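Local coordinates for protein arylmalonate decarboxylase (Bordetella bronchiseptica, PDB 2VLB) that catalyses the decarboxylation of 2-aryl-2-methylmalonates, releasing carbon dioxide and leaving 2-arylpropionates, at residues A[119-124]-A[144-149]; A[184-189]-A[208-213]; A[78-83]-A[105-110]. All coordinates share one frame; numbering follows the deposited sequence.

Contact 1: A[119-124]-A[144-149]; sequences VRRVAL and SLVPTG
The carbonyl oxygen of Val122 is met from several directions by 144-149. Thr148 N donates to it over 2.8 Å, approaching well above the carbonyl plane, and Pro147 CA brings a C-H to the same atom at 3.3 Å. Thr148 OG1 is also 3.0 Å from Val122 O, a weak and unsettled pairing, as the hydroxyl also bonds Ser183 OG. With chi1 at 53°, that hydroxyl sits between the backbone N and the carbonyl carbon, which turns CG2 against the CB and guanidinium end of Arg121.

Parallel strand pairing carries the rest: Val146 N donates to Arg120 O (2.8 Å), Val122 N to Val146 O, and Leu124 N to Gly149 O. Before the strands begin, the extended side chain of Arg120 runs out to Ser144, whose O receives NE at 3.3 Å and, weakly, NH2. Ser144 itself closes the preceding helix in a Schellman motif. Arg121 bends at chi3, so that one face of its guanidinium lies over Val146 CG1 (3.8 Å from NH1), while NH2 forms a salt bridge with Asp182. On the other face of the sheet, Val122 CG2 meets Leu145 CD2 at 4.0 Å.

This is the parallel pair of a beta-alpha-beta unit whose connecting helix, 130-142, covers Leu124 and Pro147. Strand 146-152 is the outer strand here; strand 185-189 flanks 121-126 on its other side, and helix 106-116 packs against Val119 and Leu145.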
loop_
_atom_site.group_PDB
_atom_site.type_symbol
_atom_site.label_atom_id
_atom_site.label_comp_id
_atom_site.label_asym_id
_atom_site.label_seq_id
_atom_site.Cartn_x
_atom_site.Cartn_y
_atom_site.Cartn_z
ATOM N N VAL A 119 3.102 7.783 14.165
ATOM C CA VAL A 119 1.756 8.290 13.900
ATOM C C VAL A 119 0.713 7.435 14.636
ATOM O O VAL A 119 0.562 6.246 14.338
ATOM C CB VAL A 119 1.469 8.343 12.361
ATOM C CG1 VAL A 119 0.006 8.699 12.045
ATOM C CG2 VAL A 119 2.393 9.347 11.680
ATOM N N ARG A 120 -0.000 8.025 15.593
ATOM C CA ARG A 120 -1.084 7.280 16.246
ATOM C C ARG A 120 -2.471 7.747 15.793
ATOM O O ARG A 120 -3.344 6.924 15.498
ATOM C CB ARG A 120 -0.970 7.272 17.784
ATOM C CG ARG A 120 -1.843 6.141 18.396
ATOM C CD ARG A 120 -1.753 5.995 19.910
ATOM N NE ARG A 120 -2.349 4.710 20.308
ATOM C CZ ARG A 120 -2.700 4.350 21.549
ATOM N NH1 ARG A 120 -2.538 5.170 22.593
ATOM N NH2 ARG A 120 -3.231 3.148 21.747
ATOM N N ARG A 121 -2.660 9.066 15.728
ATOM C CA ARG A 121 -3.907 9.642 15.229
ATOM C C ARG A 121 -3.748 9.923 13.735
ATOM O O ARG A 121 -2.860 10.682 13.352
ATOM C CB ARG A 121 -4.254 10.906 16.019
ATOM C CG ARG A 121 -4.484 10.634 17.514
ATOM C CD ARG A 121 -4.842 11.893 18.304
ATOM N NE ARG A 121 -6.135 12.443 17.897
ATOM C CZ ARG A 121 -7.315 12.093 18.407
ATOM N NH1 ARG A 121 -7.405 11.164 19.358
ATOM N NH2 ARG A 121 -8.419 12.674 17.950
ATOM N N VAL A 122 -4.579 9.279 12.900
ATOM C CA VAL A 122 -4.457 9.345 11.425
ATOM C C VAL A 122 -5.684 9.942 10.721
ATOM O O VAL A 122 -6.806 9.476 10.938
ATOM C CB VAL A 122 -4.324 7.930 10.768
ATOM C CG1 VAL A 122 -3.638 8.036 9.401
ATOM C CG2 VAL A 122 -3.621 6.957 11.634
ATOM N N ALA A 123 -5.474 10.935 9.853
ATOM C CA ALA A 123 -6.501 11.347 8.880
ATOM C C ALA A 123 -6.320 10.543 7.594
ATOM O O ALA A 123 -5.193 10.403 7.098
ATOM C CB ALA A 123 -6.416 12.850 8.590
ATOM N N LEU A 124 -7.417 9.993 7.078
ATOM C CA LEU A 124 -7.392 9.177 5.866
ATOM C C LEU A 124 -7.920 9.973 4.675
ATOM O O LEU A 124 -8.905 10.722 4.791
ATOM C CB LEU A 124 -8.223 7.904 6.034
ATOM C CG LEU A 124 -7.717 6.867 7.052
ATOM C CD1 LEU A 124 -8.078 7.260 8.497
ATOM C CD2 LEU A 124 -8.255 5.475 6.687
ATOM N N SER A 144 -5.356 -0.456 17.131
ATOM C CA SER A 144 -5.186 0.598 18.154
ATOM C C SER A 144 -4.667 1.955 17.658
ATOM O O SER A 144 -4.311 2.808 18.468
ATOM C CB SER A 144 -4.353 0.113 19.357
ATOM O OG SER A 144 -5.140 -0.700 20.205
ATOM N N LEU A 145 -4.636 2.166 16.349
ATOM C CA LEU A 145 -4.462 3.515 15.836
ATOM C C LEU A 145 -5.823 4.206 15.898
ATOM O O LEU A 145 -6.863 3.553 16.129
ATOM C CB LEU A 145 -3.896 3.532 14.408
ATOM C CG LEU A 145 -2.434 3.101 14.246
ATOM C CD1 LEU A 145 -2.337 1.580 14.135
ATOM C CD2 LEU A 145 -1.814 3.707 13.008
ATOM N N VAL A 146 -5.815 5.522 15.720
ATOM C CA VAL A 146 -7.024 6.318 15.916
ATOM C C VAL A 146 -7.355 7.138 14.654
ATOM O O VAL A 146 -6.792 8.217 14.423
ATOM C CB VAL A 146 -6.950 7.192 17.215
ATOM C CG1 VAL A 146 -8.194 8.031 17.390
ATOM C CG2 VAL A 146 -6.769 6.296 18.445
ATOM N N PRO A 147 -8.258 6.609 13.819
ATOM C CA PRO A 147 -8.729 7.426 12.697
ATOM C C PRO A 147 -9.411 8.696 13.210
ATOM O O PRO A 147 -10.167 8.667 14.189
ATOM C CB PRO A 147 -9.699 6.496 11.970
ATOM C CG PRO A 147 -9.201 5.107 12.349
ATOM C CD PRO A 147 -8.825 5.244 13.785
ATOM N N THR A 148 -9.071 9.817 12.603
ATOM C CA THR A 148 -9.571 11.098 13.073
ATOM C C THR A 148 -10.508 11.781 12.067
ATOM O O THR A 148 -11.080 12.824 12.370
ATOM C CB THR A 148 -8.389 12.064 13.360
ATOM O OG1 THR A 148 -7.550 12.120 12.198
ATOM C CG2 THR A 148 -7.566 11.591 14.567
ATOM N N GLY A 149 -10.663 11.210 10.873
ATOM C CA GLY A 149 -11.419 11.880 9.813
ATOM C C GLY A 149 -11.113 11.243 8.483
ATOM O O GLY A 149 -10.064 10.606 8.329
#

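Contact 2: A[184-189]-A[208-213]; sequences DGILLS and VPVVSS
Asp184 meets the second segment through its backbone: its O lies 3.2 Å from Pro209 CD, while its carboxylate turns to the other neighbour and accepts the backbone N-H groups of Arg120 and Arg121. At Gly185 the CA passes close to Pro209 O. Ile186 opens the parallel pairing, its N donating to Pro209 O (3.1 Å) and its O receiving Val211 N over 2.9 Å. Its CD1 reaches two valines, 4.1 Å from CG2 of Val208, which it crosses at about a right angle, and a similar distance from CG2 of Val210.

Leu187 points to the opposite face with Val211. Its chi1 of 173° sets CG opposite the backbone N, and chi2 of 58° then brings CD1 back over the strand, 3.4 Å from Val211 O and against Val211 CG1. Leu188 N donates to that same carbonyl oxygen in a regular strand bond, and Leu188 O accepts from N of Ser213, the first residue of helix 213-225 (2.9 Å). A water joins the hydroxyls of Ser212 (2.8 Å) and Ser213, and makes a weak bond to Leu188 O; Ser212 OG is also hydrogen-bonded to Thr195 OG1. Ser189 closes the walk with its CA against Ser213 OG, 3.4 Å away.

Strand 185-189, helix 198-206 and strand 210-212 make a beta-alpha-beta unit of a parallel sheet. Helix 198-206 covers Ile186, Val210 and Ser212; on the Leu187 and Val211 face lies helix 106-116, helix 130-142 also touches Leu187, and strand 121-126 continues the sheet beyond 185-189.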
loop_
_atom_site.group_PDB
_atom_site.type_symbol
_atom_site.label_atom_id
_atom_site.label_comp_id
_atom_site.label_asym_id
_atom_site.label_seq_id
_atom_site.Cartn_x
_atom_site.Cartn_y
_atom_site.Cartn_z
ATOM N N ASP A 184 -1.728 13.156 13.840
ATOM C CA ASP A 184 -0.270 13.002 13.823
ATOM C C ASP A 184 0.229 12.846 12.387
ATOM O O ASP A 184 1.392 13.108 12.100
ATOM C CB ASP A 184 0.159 11.746 14.611
ATOM C CG ASP A 184 -0.232 11.791 16.080
ATOM O OD1 ASP A 184 -0.150 12.876 16.700
ATOM O OD2 ASP A 184 -0.605 10.718 16.622
ATOM N N GLY A 185 -0.642 12.381 11.491
ATOM C CA GLY A 185 -0.278 12.188 10.091
ATOM C C GLY A 185 -1.446 11.774 9.210
ATOM O O GLY A 185 -2.587 11.713 9.662
ATOM N N ILE A 186 -1.155 11.465 7.951
ATOM C CA ILE A 186 -2.187 11.258 6.946
ATOM C C ILE A 186 -1.897 9.947 6.224
ATOM O O ILE A 186 -0.732 9.645 5.919
ATOM C CB ILE A 186 -2.175 12.439 5.933
ATOM C CG1 ILE A 186 -2.428 13.771 6.647
ATOM C CG2 ILE A 186 -3.146 12.207 4.738
ATOM C CD1 ILE A 186 -1.970 14.957 5.826
ATOM N N LEU A 187 -2.944 9.163 5.969
ATOM C CA LEU A 187 -2.818 7.981 5.132
ATOM C C LEU A 187 -3.549 8.253 3.818
ATOM O O LEU A 187 -4.751 8.537 3.829
ATOM C CB LEU A 187 -3.399 6.746 5.822
ATOM C CG LEU A 187 -3.461 5.474 4.971
ATOM C CD1 LEU A 187 -2.074 5.068 4.465
ATOM C CD2 LEU A 187 -4.135 4.347 5.756
ATOM N N LEU A 188 -2.804 8.207 2.711
ATOM C CA LEU A 188 -3.385 8.322 1.382
ATOM C C LEU A 188 -3.432 6.938 0.750
ATOM O O LEU A 188 -2.406 6.254 0.665
ATOM C CB LEU A 188 -2.565 9.293 0.516
ATOM C CG LEU A 188 -2.985 9.386 -0.973
ATOM C CD1 LEU A 188 -4.337 10.134 -1.165
ATOM C CD2 LEU A 188 -1.872 10.040 -1.810
ATOM N N SER A 189 -4.619 6.513 0.328
ATOM C CA SER A 189 -4.766 5.242 -0.393
ATOM C C SER A 189 -5.560 5.463 -1.668
ATOM O O SER A 189 -6.220 6.493 -1.829
ATOM C CB SER A 189 -5.491 4.218 0.482
ATOM O OG SER A 189 -6.818 4.663 0.758
ATOM N N VAL A 208 3.262 17.645 8.857
ATOM C CA VAL A 208 2.969 16.316 9.388
ATOM C C VAL A 208 3.270 15.284 8.308
ATOM O O VAL A 208 3.177 15.601 7.125
ATOM C CB VAL A 208 1.508 16.160 9.918
ATOM C CG1 VAL A 208 1.214 17.179 11.034
ATOM C CG2 VAL A 208 0.477 16.244 8.798
ATOM N N PRO A 209 3.670 14.062 8.706
ATOM C CA PRO A 209 4.047 13.050 7.715
ATOM C C PRO A 209 2.874 12.428 6.958
ATOM O O PRO A 209 1.745 12.407 7.449
ATOM C CB PRO A 209 4.771 11.988 8.546
ATOM C CG PRO A 209 4.340 12.207 9.941
ATOM C CD PRO A 209 3.819 13.583 10.092
ATOM N N VAL A 210 3.157 11.930 5.758
ATOM C CA VAL A 210 2.146 11.297 4.938
ATOM C C VAL A 210 2.629 9.904 4.579
ATOM O O VAL A 210 3.784 9.731 4.181
ATOM C CB VAL A 210 1.880 12.097 3.625
ATOM C CG1 VAL A 210 0.826 11.379 2.748
ATOM C CG2 VAL A 210 1.464 13.539 3.946
ATOM N N VAL A 211 1.752 8.911 4.730
ATOM C CA VAL A 211 2.030 7.584 4.225
ATOM C C VAL A 211 1.137 7.359 3.005
ATOM O O VAL A 211 -0.089 7.424 3.111
ATOM C CB VAL A 211 1.772 6.504 5.300
ATOM C CG1 VAL A 211 1.857 5.099 4.721
ATOM C CG2 VAL A 211 2.770 6.663 6.466
ATOM N N SER A 212 1.737 7.117 1.847
ATOM C CA SER A 212 0.945 6.661 0.691
ATOM C C SER A 212 1.064 5.152 0.593
ATOM O O SER A 212 2.188 4.604 0.538
ATOM C CB SER A 212 1.387 7.343 -0.605
ATOM O OG SER A 212 0.561 6.953 -1.699
ATOM N N SER A 213 -0.092 4.486 0.572
ATOM C CA SER A 213 -0.158 3.043 0.722
ATOM C C SER A 213 0.719 2.280 -0.295
ATOM O O SER A 213 1.438 1.349 0.090
ATOM C CB SER A 213 -1.630 2.559 0.678
ATOM O OG SER A 213 -2.238 2.902 -0.568
HETATM O O HOH W 1 -1.204 4.907 -2.321
#

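Contact 3: A[78-83]-A[105-110]; sequences SLSFYR and TMSTAV
Phe81 lays one face of its ring on Ser107, whose CB sits 3.6 Å from the ring centroid and only 15° off the ring normal, a clear CH-pi contact. The phenyl group gets there through a chi1 of -74°, which places CG beside the backbone N and carries the ring across to the second helix. Two other side chains come in at its edge: Val110 CG2, 3.8 Å from CZ, and the sulfur of Met106, 4.2 Å from CE2. The Met106 chain runs extended as far as SD and bends at its last torsion.

Ser107 also works through its hydroxyl. Its chi1 of 57° sets OG between the backbone N and the carbonyl carbon, 2.8 Å from Ser80 O, to which it probably donates, although Asn88 OD1 also lies near. Ser80 CB packs on that hydroxyl; the residue is modelled in two conformers, and in one of them its OG bonds Gly76 O. Thr105 is the N-cap of the second helix: its OG1 accepts Thr108 N in a long, weak bond of 3.4 Å and has a stronger partner in Asn88.

The contact thus joins short helix 77-81 to the first turn of helix 106-116, which follows directly on strand 103-105. Helix 85-99 supplies Asn88, helix 130-142 sets Phe139 edge-to-face with Phe81, and helix 213-225 packs on Met106 and Val110.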
loop_
_atom_site.group_PDB
_atom_site.type_symbol
_atom_site.label_atom_id
_atom_site.label_comp_id
_atom_site.label_asym_id
_atom_site.label_seq_id
_atom_site.Cartn_x
_atom_site.Cartn_y
_atom_site.Cartn_z
ATOM N N SER A 78 -7.779 -4.299 -1.388
ATOM C CA SER A 78 -8.902 -5.018 -0.790
ATOM C C SER A 78 -8.476 -6.258 -0.019
ATOM O O SER A 78 -8.946 -6.496 1.109
ATOM C CB SER A 78 -9.921 -5.403 -1.847
ATOM O OG SER A 78 -10.427 -4.240 -2.448
ATOM N N LEU A 79 -7.603 -7.059 -0.624
ATOM C CA LEU A 79 -7.149 -8.284 0.051
ATOM C C LEU A 79 -6.394 -7.981 1.326
ATOM O O LEU A 79 -6.562 -8.692 2.328
ATOM C CB LEU A 79 -6.311 -9.161 -0.871
ATOM C CG LEU A 79 -7.107 -9.992 -1.884
ATOM C CD1 LEU A 79 -6.187 -10.519 -2.960
ATOM C CD2 LEU A 79 -7.905 -11.161 -1.204
ATOM N N SER A 80 -5.584 -6.915 1.319
ATOM C CA SER A 80 -4.766 -6.581 2.506
ATOM C C SER A 80 -5.574 -5.990 3.670
ATOM O O SER A 80 -5.204 -6.182 4.821
ATOM C CB SER A 80 -3.635 -5.580 2.168
ATOM O OG SER A 80 -2.798 -6.080 1.150
ATOM N N PHE A 81 -6.614 -5.209 3.370
ATOM C CA PHE A 81 -7.329 -4.447 4.401
ATOM C C PHE A 81 -8.772 -4.880 4.703
ATOM O O PHE A 81 -9.236 -4.713 5.838
ATOM C CB PHE A 81 -7.407 -2.960 4.003
ATOM C CG PHE A 81 -6.110 -2.202 4.135
ATOM C CD1 PHE A 81 -5.668 -1.744 5.386
ATOM C CD2 PHE A 81 -5.357 -1.892 3.003
ATOM C CE1 PHE A 81 -4.484 -1.015 5.507
ATOM C CE2 PHE A 81 -4.172 -1.125 3.106
ATOM C CZ PHE A 81 -3.737 -0.687 4.359
ATOM N N TYR A 82 -9.513 -5.363 3.696
ATOM C CA TYR A 82 -10.995 -5.339 3.809
ATOM C C TYR A 82 -11.559 -6.359 4.784
ATOM O O TYR A 82 -12.708 -6.255 5.178
ATOM C CB TYR A 82 -11.701 -5.468 2.453
ATOM C CG TYR A 82 -11.709 -4.209 1.604
ATOM C CD1 TYR A 82 -10.792 -3.165 1.832
ATOM C CD2 TYR A 82 -12.600 -4.080 0.546
ATOM C CE1 TYR A 82 -10.781 -2.026 1.042
ATOM C CE2 TYR A 82 -12.600 -2.940 -0.249
ATOM C CZ TYR A 82 -11.687 -1.925 0.001
ATOM O OH TYR A 82 -11.702 -0.803 -0.799
ATOM N N ARG A 83 -10.758 -7.348 5.168
ATOM C CA ARG A 83 -11.246 -8.363 6.105
ATOM C C ARG A 83 -10.612 -8.236 7.489
ATOM O O ARG A 83 -10.816 -9.084 8.355
ATOM C CB ARG A 83 -11.015 -9.763 5.532
ATOM C CG ARG A 83 -11.884 -10.008 4.285
ATOM C CD ARG A 83 -11.629 -11.422 3.745
ATOM N NE ARG A 83 -12.582 -11.739 2.694
ATOM C CZ ARG A 83 -12.415 -11.434 1.403
ATOM N NH1 ARG A 83 -11.302 -10.837 0.992
ATOM N NH2 ARG A 83 -13.353 -11.759 0.526
ATOM N N THR A 105 2.470 -7.740 3.075
ATOM C CA THR A 105 1.351 -7.160 2.322
ATOM C C THR A 105 1.337 -5.644 2.437
ATOM O O THR A 105 2.030 -5.074 3.281
ATOM C CB THR A 105 -0.050 -7.677 2.790
ATOM O OG1 THR A 105 -0.398 -7.050 4.020
ATOM C CG2 THR A 105 -0.071 -9.223 2.971
ATOM N N MET A 106 0.501 -5.017 1.626
ATOM C CA MET A 106 0.306 -3.565 1.677
ATOM C C MET A 106 -0.154 -3.021 3.058
ATOM O O MET A 106 0.225 -1.902 3.438
ATOM C CB MET A 106 -0.674 -3.129 0.583
ATOM C CG MET A 106 -0.818 -1.569 0.459
ATOM S SD MET A 106 -2.202 -1.067 -0.601
ATOM C CE MET A 106 -1.408 -1.252 -2.209
ATOM N N SER A 107 -1.047 -3.745 3.732
ATOM C CA SER A 107 -1.540 -3.320 5.049
ATOM C C SER A 107 -0.455 -3.407 6.126
ATOM O O SER A 107 -0.316 -2.518 6.976
ATOM C CB SER A 107 -2.790 -4.122 5.468
ATOM O OG SER A 107 -2.559 -5.524 5.489
ATOM N N THR A 108 0.302 -4.502 6.110
ATOM C CA THR A 108 1.485 -4.615 6.975
ATOM C C THR A 108 2.452 -3.456 6.702
ATOM O O THR A 108 2.906 -2.782 7.643
ATOM C CB THR A 108 2.151 -5.981 6.798
ATOM O OG1 THR A 108 1.219 -6.985 7.207
ATOM C CG2 THR A 108 3.441 -6.120 7.640
ATOM N N ALA A 109 2.736 -3.199 5.423
ATOM C CA ALA A 109 3.584 -2.062 5.029
ATOM C C ALA A 109 3.084 -0.734 5.582
ATOM O O ALA A 109 3.874 0.056 6.102
ATOM C CB ALA A 109 3.703 -1.969 3.494
ATOM N N VAL A 110 1.780 -0.485 5.470
ATOM C CA VAL A 110 1.182 0.770 5.962
ATOM C C VAL A 110 1.272 0.883 7.486
ATOM O O VAL A 110 1.616 1.940 8.015
ATOM C CB VAL A 110 -0.300 0.892 5.519
ATOM C CG1 VAL A 110 -1.048 1.937 6.335
ATOM C CG2 VAL A 110 -0.398 1.175 4.003
#

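In the fold
From the N terminus, contact 3 comes first, closing a loop that holds helix 85-99 and most of strand 103-105, the outer strand of the first parallel sheet. Contact 1 follows, closing around helix 130-142, and contact 2 closes around helix 198-206. The three run in series, neither nesting nor crossing. Contacts 1 and 2 pair the strands of one four-stranded parallel sheet and meet at its middle, where 121-126 lies beside 185-189; Ala123 O probably bonds Leu187 N there. Contact 3 does not touch contact 1, but Val110 packs on Leu187 and Ser213 of contact 2, so helix 106-116 ties the first sheet to the second.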